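Local coordinates for glutamic acid/alanine-rich protein (PDB 2Y44), which is a surface protein of the parasite Trypanosoma congolense, whose mostly helical ectodomain, described here, probably forms part of the exposed coat of the cell, at residues E35-K40 with R73-V78; A140-L145 with D151-G156. All coordinates share one frame; numbering follows the deposited sequence.

From the N terminus the chain forms helix 2-16, then helix 18-53, and turns back into the long helix 57-107. Contact 1 closes that first hairpin, with 32 residues between its segments, 29 of them helical. The chain next passes through helix 113-120 and reaches helix 131-144, where contact 2 closes a far shorter hairpin into helix 149-183. The two loops lie in series, neither nested nor crossed. The centres of contacts 1 and 2 are 39 Å apart, on opposite sides of the chain's centre; the nearest atoms of the two contacts are about 21 Å apart. Helix 149-183 connects them: its first turns take part in contact 2, and farther along its Ala176 packs on Ala74 of contact 1.

Contact 1 of 2, residues E35-K40 with R73-V78; sequences EASEAK and RAETVV
Ala36 and Ala74 meet methyl to methyl, CB to CB at 3.9 Å, and this is the single apolar side-chain contact between segments 35-40 and 73-78. Both CA-CB bonds point toward the opposite helix, and the two CA atoms, 6.9 Å apart, mark the nearest backbone approach. The helices run in roughly opposite senses here, as expected of the two arms of a hairpin, and segment 35-40 lies in a predicted coiled coil. The alanine layer extends beyond the pair: Ala74 also touches Ala33 on helix 18-53 and Ala176 on helix 149-183, so its methyl belongs to a site where three helices meet.

The polar approach lies at the more exposed margin. Ser37 OG comes to 3.2 Å from Glu75 OE2, but the pair does not qualify as a hydrogen bond. The serine hydroxyl is instead bonded to the carbonyl O of Ala33, one turn earlier on its own helix; with OG set beside the backbone N (chi1 -68°), it faces back toward that turn. On the other side, the Glu75 CA-CB bond does not itself aim at the partner helix. The chain turns about its CB-CG bond (chi2 -62°), which swings the carboxylate across so that OE2, rather than OE1, approaches the hydroxyl. Ala33 also touches the glutamate side chain.

Only 97 Å² is buried between the segments, counting both sides, and no hydrogen bond or salt bridge crosses between them. The chemistry is therefore that of small-residue packing: the short methyls are consistent with the close approach of the arms here, while the serine's main polar bond stays within its own helix. This implies a local close approach made by one alanine pair, continued by Ala33 and Ala176 around Ala74, without a polar bond between the segments.

Contact 2 of 2, residues A140-L145 with D151-G156; sequences ALAELL and DIREHG
Ile152 projects from helix 149-183 against Ala142, which also points its CB across the hairpin; their CA atoms, 5.6 Å apart, are the nearest pair. The isoleucine CB lies 4.1 Å from Ala142 CB. At the branch, CG2 reaches farther in: it sits 3.8 Å from the backbone N of Ala142, close to the alanine methyl as well, with Leu141 CB at its border at 4.3 Å. The other branch, CG1, is beside the backbone N (chi1 -68°) and extends onward (chi2 166°), carrying CD1 out to Leu145. There CD1 meets Leu145 CD1 at 3.7 Å and also nears Leu145 CB, the two side chains crossing at about a right angle.

Arg153 flanks the same alanine: its CG is 3.8 Å from Ala142 CB, and the chain, extended from CG to NE, brings one face of the guanidinium over that methyl, which lies offset toward the rim. Glu143 CG comes near Arg153 NH2 obliquely, while NH1 makes a salt bridge to Asp139, one turn before Glu143.

The segments of helices 131-144 and 149-183 run antiparallel at 165°, with axes 8.8 Å apart, as a tight helical hairpin near the surface. Beyond it, Ala140, Leu144 and Leu145 touch helix 2-16, so this arm of the hairpin contacts the N-terminal helix as well as the start of helix 149-183.

Contact 1 of 2, residues E35-K40 with R73-V78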
loop_
_atom_site.group_PDB
_atom_site.type_symbol
_atom_site.label_atom_id
_atom_site.label_comp_id
_atom_site.label_asym_id
_atom_site.label_seq_id
_atom_site.Cartn_x
_atom_site.Cartn_y
_atom_site.Cartn_z
ATOM N N GLU A 35 -13.548 12.112 4.079
ATOM C CA GLU A 35 -13.424 13.171 5.048
ATOM C C GLU A 35 -13.176 14.507 4.370
ATOM O O GLU A 35 -13.671 15.561 4.817
ATOM C CB GLU A 35 -12.323 12.869 6.036
ATOM C CG GLU A 35 -12.638 11.634 6.893
ATOM C CD GLU A 35 -11.554 11.363 7.905
ATOM O OE1 GLU A 35 -11.252 12.285 8.681
ATOM O OE2 GLU A 35 -10.986 10.249 7.902
ATOM N N ALA A 36 -12.368 14.491 3.308
ATOM C CA ALA A 36 -12.082 15.741 2.632
ATOM C C ALA A 36 -13.354 16.321 2.007
ATOM O O ALA A 36 -13.580 17.539 1.986
ATOM C CB ALA A 36 -11.030 15.529 1.559
ATOM N N SER A 37 -14.150 15.436 1.436
ATOM C CA SER A 37 -15.391 15.841 0.821
ATOM C C SER A 37 -16.383 16.376 1.849
ATOM O O SER A 37 -17.136 17.311 1.548
ATOM C CB SER A 37 -16.012 14.672 0.040
ATOM O OG SER A 37 -15.194 14.382 -1.070
ATOM N N GLU A 38 -16.387 15.762 3.028
ATOM C CA GLU A 38 -17.245 16.266 4.120
ATOM C C GLU A 38 -16.815 17.663 4.556
ATOM O O GLU A 38 -17.676 18.538 4.801
ATOM C CB GLU A 38 -17.244 15.305 5.294
ATOM C CG GLU A 38 -18.027 14.029 4.997
ATOM C CD GLU A 38 -17.701 12.912 5.978
ATOM O OE1 GLU A 38 -16.864 13.123 6.883
ATOM O OE2 GLU A 38 -18.242 11.804 5.807
ATOM N N ALA A 39 -15.509 17.910 4.561
ATOM C CA ALA A 39 -15.008 19.256 4.914
ATOM C C ALA A 39 -15.406 20.243 3.823
ATOM O O ALA A 39 -15.746 21.402 4.118
ATOM C CB ALA A 39 -13.468 19.257 5.151
ATOM N N LYS A 40 -15.271 19.830 2.561
ATOM C CA LYS A 40 -15.767 20.650 1.455
ATOM C C LYS A 40 -17.230 21.024 1.651
ATOM O O LYS A 40 -17.589 22.175 1.513
ATOM C CB LYS A 40 -15.649 19.901 0.122
ATOM C CG LYS A 40 -16.277 20.673 -0.968
ATOM C CD LYS A 40 -16.230 19.948 -2.287
ATOM C CE LYS A 40 -16.934 20.764 -3.368
ATOM N NZ LYS A 40 -17.026 20.001 -4.690
ATOM N N ARG A 73 -8.366 16.918 -5.122
ATOM C CA ARG A 73 -7.076 16.228 -5.085
ATOM C C ARG A 73 -7.201 14.841 -4.411
ATOM O O ARG A 73 -6.638 13.845 -4.867
ATOM C CB ARG A 73 -6.015 17.089 -4.389
ATOM C CG ARG A 73 -5.587 18.345 -5.190
ATOM C CD ARG A 73 -4.309 18.954 -4.603
ATOM N NE ARG A 73 -4.539 19.484 -3.258
ATOM C CZ ARG A 73 -5.050 20.691 -3.005
ATOM N NH1 ARG A 73 -5.441 21.479 -4.006
ATOM N NH2 ARG A 73 -5.289 21.057 -1.757
ATOM N N ALA A 74 -7.924 14.798 -3.309
ATOM C CA ALA A 74 -8.176 13.530 -2.623
ATOM C C ALA A 74 -8.877 12.555 -3.532
ATOM O O ALA A 74 -8.489 11.383 -3.565
ATOM C CB ALA A 74 -8.989 13.740 -1.281
ATOM N N GLU A 75 -9.871 13.027 -4.293
ATOM C CA GLU A 75 -10.644 12.129 -5.168
ATOM C C GLU A 75 -9.793 11.549 -6.306
ATOM O O GLU A 75 -9.935 10.363 -6.647
ATOM C CB GLU A 75 -11.908 12.797 -5.731
ATOM C CG GLU A 75 -12.982 13.096 -4.667
ATOM C CD GLU A 75 -13.529 11.828 -3.957
ATOM O OE1 GLU A 75 -13.357 10.699 -4.476
ATOM O OE2 GLU A 75 -14.177 11.976 -2.900
ATOM N N THR A 76 -8.809 12.330 -6.752
ATOM C CA THR A 76 -7.906 11.860 -7.782
ATOM C C THR A 76 -7.074 10.704 -7.217
ATOM O O THR A 76 -6.774 9.732 -7.900
ATOM C CB THR A 76 -7.019 13.017 -8.258
ATOM O OG1 THR A 76 -7.868 13.997 -8.877
ATOM C CG2 THR A 76 -5.973 12.528 -9.281
ATOM N N VAL A 77 -6.669 10.830 -5.955
ATOM C CA VAL A 77 -5.867 9.781 -5.336
ATOM C C VAL A 77 -6.630 8.465 -5.236
ATOM O O VAL A 77 -6.041 7.402 -5.394
ATOM C CB VAL A 77 -5.324 10.166 -3.959
ATOM C CG1 VAL A 77 -4.328 9.119 -3.439
ATOM C CG2 VAL A 77 -4.666 11.556 -3.980
ATOM N N VAL A 78 -7.945 8.520 -5.006
ATOM C CA VAL A 78 -8.731 7.288 -4.922
ATOM C C VAL A 78 -8.567 6.506 -6.230
ATOM O O VAL A 78 -8.349 5.301 -6.220
ATOM C CB VAL A 78 -10.224 7.588 -4.667
ATOM C CG1 VAL A 78 -11.063 6.310 -4.806
ATOM C CG2 VAL A 78 -10.392 8.180 -3.279
#

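Contact 2 of 2, residues A140-L145 with D151-G156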
loop_
_atom_site.group_PDB
_atom_site.type_symbol
_atom_site.label_atom_id
_atom_site.label_comp_id
_atom_site.label_asym_id
_atom_site.label_seq_id
_atom_site.Cartn_x
_atom_site.Cartn_y
_atom_site.Cartn_z
ATOM N N ALA A 140 17.629 -10.085 1.989
ATOM C CA ALA A 140 18.107 -11.203 2.794
ATOM C C ALA A 140 18.240 -12.441 1.942
ATOM O O ALA A 140 19.246 -13.150 2.030
ATOM C CB ALA A 140 17.135 -11.466 3.976
ATOM N N LEU A 141 17.236 -12.664 1.098
ATOM C CA LEU A 141 17.295 -13.795 0.172
ATOM C C LEU A 141 18.437 -13.643 -0.860
ATOM O O LEU A 141 19.212 -14.570 -1.065
ATOM C CB LEU A 141 15.955 -14.014 -0.521
ATOM C CG LEU A 141 15.881 -15.267 -1.422
ATOM C CD1 LEU A 141 16.146 -16.594 -0.624
ATOM C CD2 LEU A 141 14.465 -15.289 -2.058
ATOM N N ALA A 142 18.600 -12.435 -1.387
ATOM C CA ALA A 142 19.679 -12.143 -2.344
ATOM C C ALA A 142 21.052 -12.423 -1.733
ATOM O O ALA A 142 21.982 -12.959 -2.392
ATOM C CB ALA A 142 19.593 -10.707 -2.842
ATOM N N GLU A 143 21.199 -12.064 -0.470
ATOM C CA GLU A 143 22.470 -12.248 0.233
ATOM C C GLU A 143 22.912 -13.699 0.362
ATOM O O GLU A 143 24.113 -13.971 0.375
ATOM C CB GLU A 143 22.401 -11.591 1.628
ATOM C CG GLU A 143 22.437 -10.055 1.544
ATOM C CD GLU A 143 21.783 -9.392 2.736
ATOM O OE1 GLU A 143 21.567 -10.091 3.751
ATOM O OE2 GLU A 143 21.620 -8.147 2.710
ATOM N N LEU A 144 21.948 -14.633 0.450
ATOM C CA LEU A 144 22.273 -16.064 0.532
ATOM C C LEU A 144 22.668 -16.690 -0.820
ATOM O O LEU A 144 23.190 -17.820 -0.851
ATOM C CB LEU A 144 21.088 -16.874 1.094
ATOM C CG LEU A 144 20.619 -16.441 2.496
ATOM C CD1 LEU A 144 19.562 -17.424 3.061
ATOM C CD2 LEU A 144 21.823 -16.360 3.430
ATOM N N LEU A 145 22.316 -16.012 -1.909
ATOM C CA LEU A 145 22.461 -16.554 -3.238
ATOM C C LEU A 145 23.235 -15.614 -4.158
ATOM O O LEU A 145 22.643 -14.975 -5.036
ATOM C CB LEU A 145 21.065 -16.848 -3.810
ATOM C CG LEU A 145 20.299 -17.820 -2.909
ATOM C CD1 LEU A 145 18.815 -17.737 -3.187
ATOM C CD2 LEU A 145 20.793 -19.247 -3.177
ATOM N N ASP A 151 19.390 -10.667 -9.620
ATOM C CA ASP A 151 18.070 -11.009 -10.172
ATOM C C ASP A 151 16.983 -10.929 -9.090
ATOM O O ASP A 151 15.861 -10.476 -9.333
ATOM C CB ASP A 151 18.136 -12.405 -10.805
ATOM C CG ASP A 151 16.848 -12.820 -11.448
ATOM O OD1 ASP A 151 16.265 -12.056 -12.272
ATOM O OD2 ASP A 151 16.391 -13.910 -11.066
ATOM N N ILE A 152 17.282 -11.527 -7.948
ATOM C CA ILE A 152 16.363 -11.534 -6.802
ATOM C C ILE A 152 16.010 -10.113 -6.360
ATOM O O ILE A 152 14.849 -9.794 -6.109
ATOM C CB ILE A 152 17.008 -12.334 -5.651
ATOM C CG1 ILE A 152 17.082 -13.836 -6.048
ATOM C CG2 ILE A 152 16.269 -12.058 -4.317
ATOM C CD1 ILE A 152 17.986 -14.683 -5.180
ATOM N N ARG A 153 17.011 -9.239 -6.271
ATOM C CA ARG A 153 16.743 -7.850 -5.879
ATOM C C ARG A 153 15.861 -7.172 -6.950
ATOM O O ARG A 153 15.004 -6.373 -6.621
ATOM C CB ARG A 153 18.028 -7.046 -5.725
ATOM C CG ARG A 153 18.922 -7.376 -4.482
ATOM C CD ARG A 153 20.257 -6.638 -4.629
ATOM N NE ARG A 153 21.375 -7.246 -3.887
ATOM C CZ ARG A 153 21.562 -7.063 -2.583
ATOM N NH1 ARG A 153 20.666 -6.375 -1.883
ATOM N NH2 ARG A 153 22.543 -7.682 -1.954
ATOM N N GLU A 154 16.072 -7.473 -8.237
ATOM C CA GLU A 154 15.208 -6.835 -9.223
ATOM C C GLU A 154 13.779 -7.354 -9.235
ATOM O O GLU A 154 12.848 -6.554 -9.403
ATOM C CB GLU A 154 15.815 -6.808 -10.638
ATOM C CG GLU A 154 17.097 -5.964 -10.749
ATOM C CD GLU A 154 16.892 -4.495 -10.402
ATOM O OE1 GLU A 154 15.849 -3.901 -10.776
ATOM O OE2 GLU A 154 17.740 -3.954 -9.657
ATOM N N HIS A 155 13.604 -8.652 -9.000
ATOM C CA HIS A 155 12.280 -9.247 -8.808
ATOM C C HIS A 155 11.575 -8.506 -7.704
ATOM O O HIS A 155 10.391 -8.126 -7.829
ATOM C CB HIS A 155 12.413 -10.713 -8.399
ATOM C CG HIS A 155 12.720 -11.626 -9.538
ATOM N ND1 HIS A 155 12.534 -12.991 -9.467
ATOM C CD2 HIS A 155 13.247 -11.379 -10.760
ATOM C CE1 HIS A 155 12.863 -13.534 -10.625
ATOM N NE2 HIS A 155 13.310 -12.580 -11.422
ATOM N N GLY A 156 12.293 -8.311 -6.610
ATOM C CA GLY A 156 11.688 -7.663 -5.464
ATOM C C GLY A 156 11.418 -6.199 -5.713
ATOM O O GLY A 156 10.449 -5.651 -5.194
#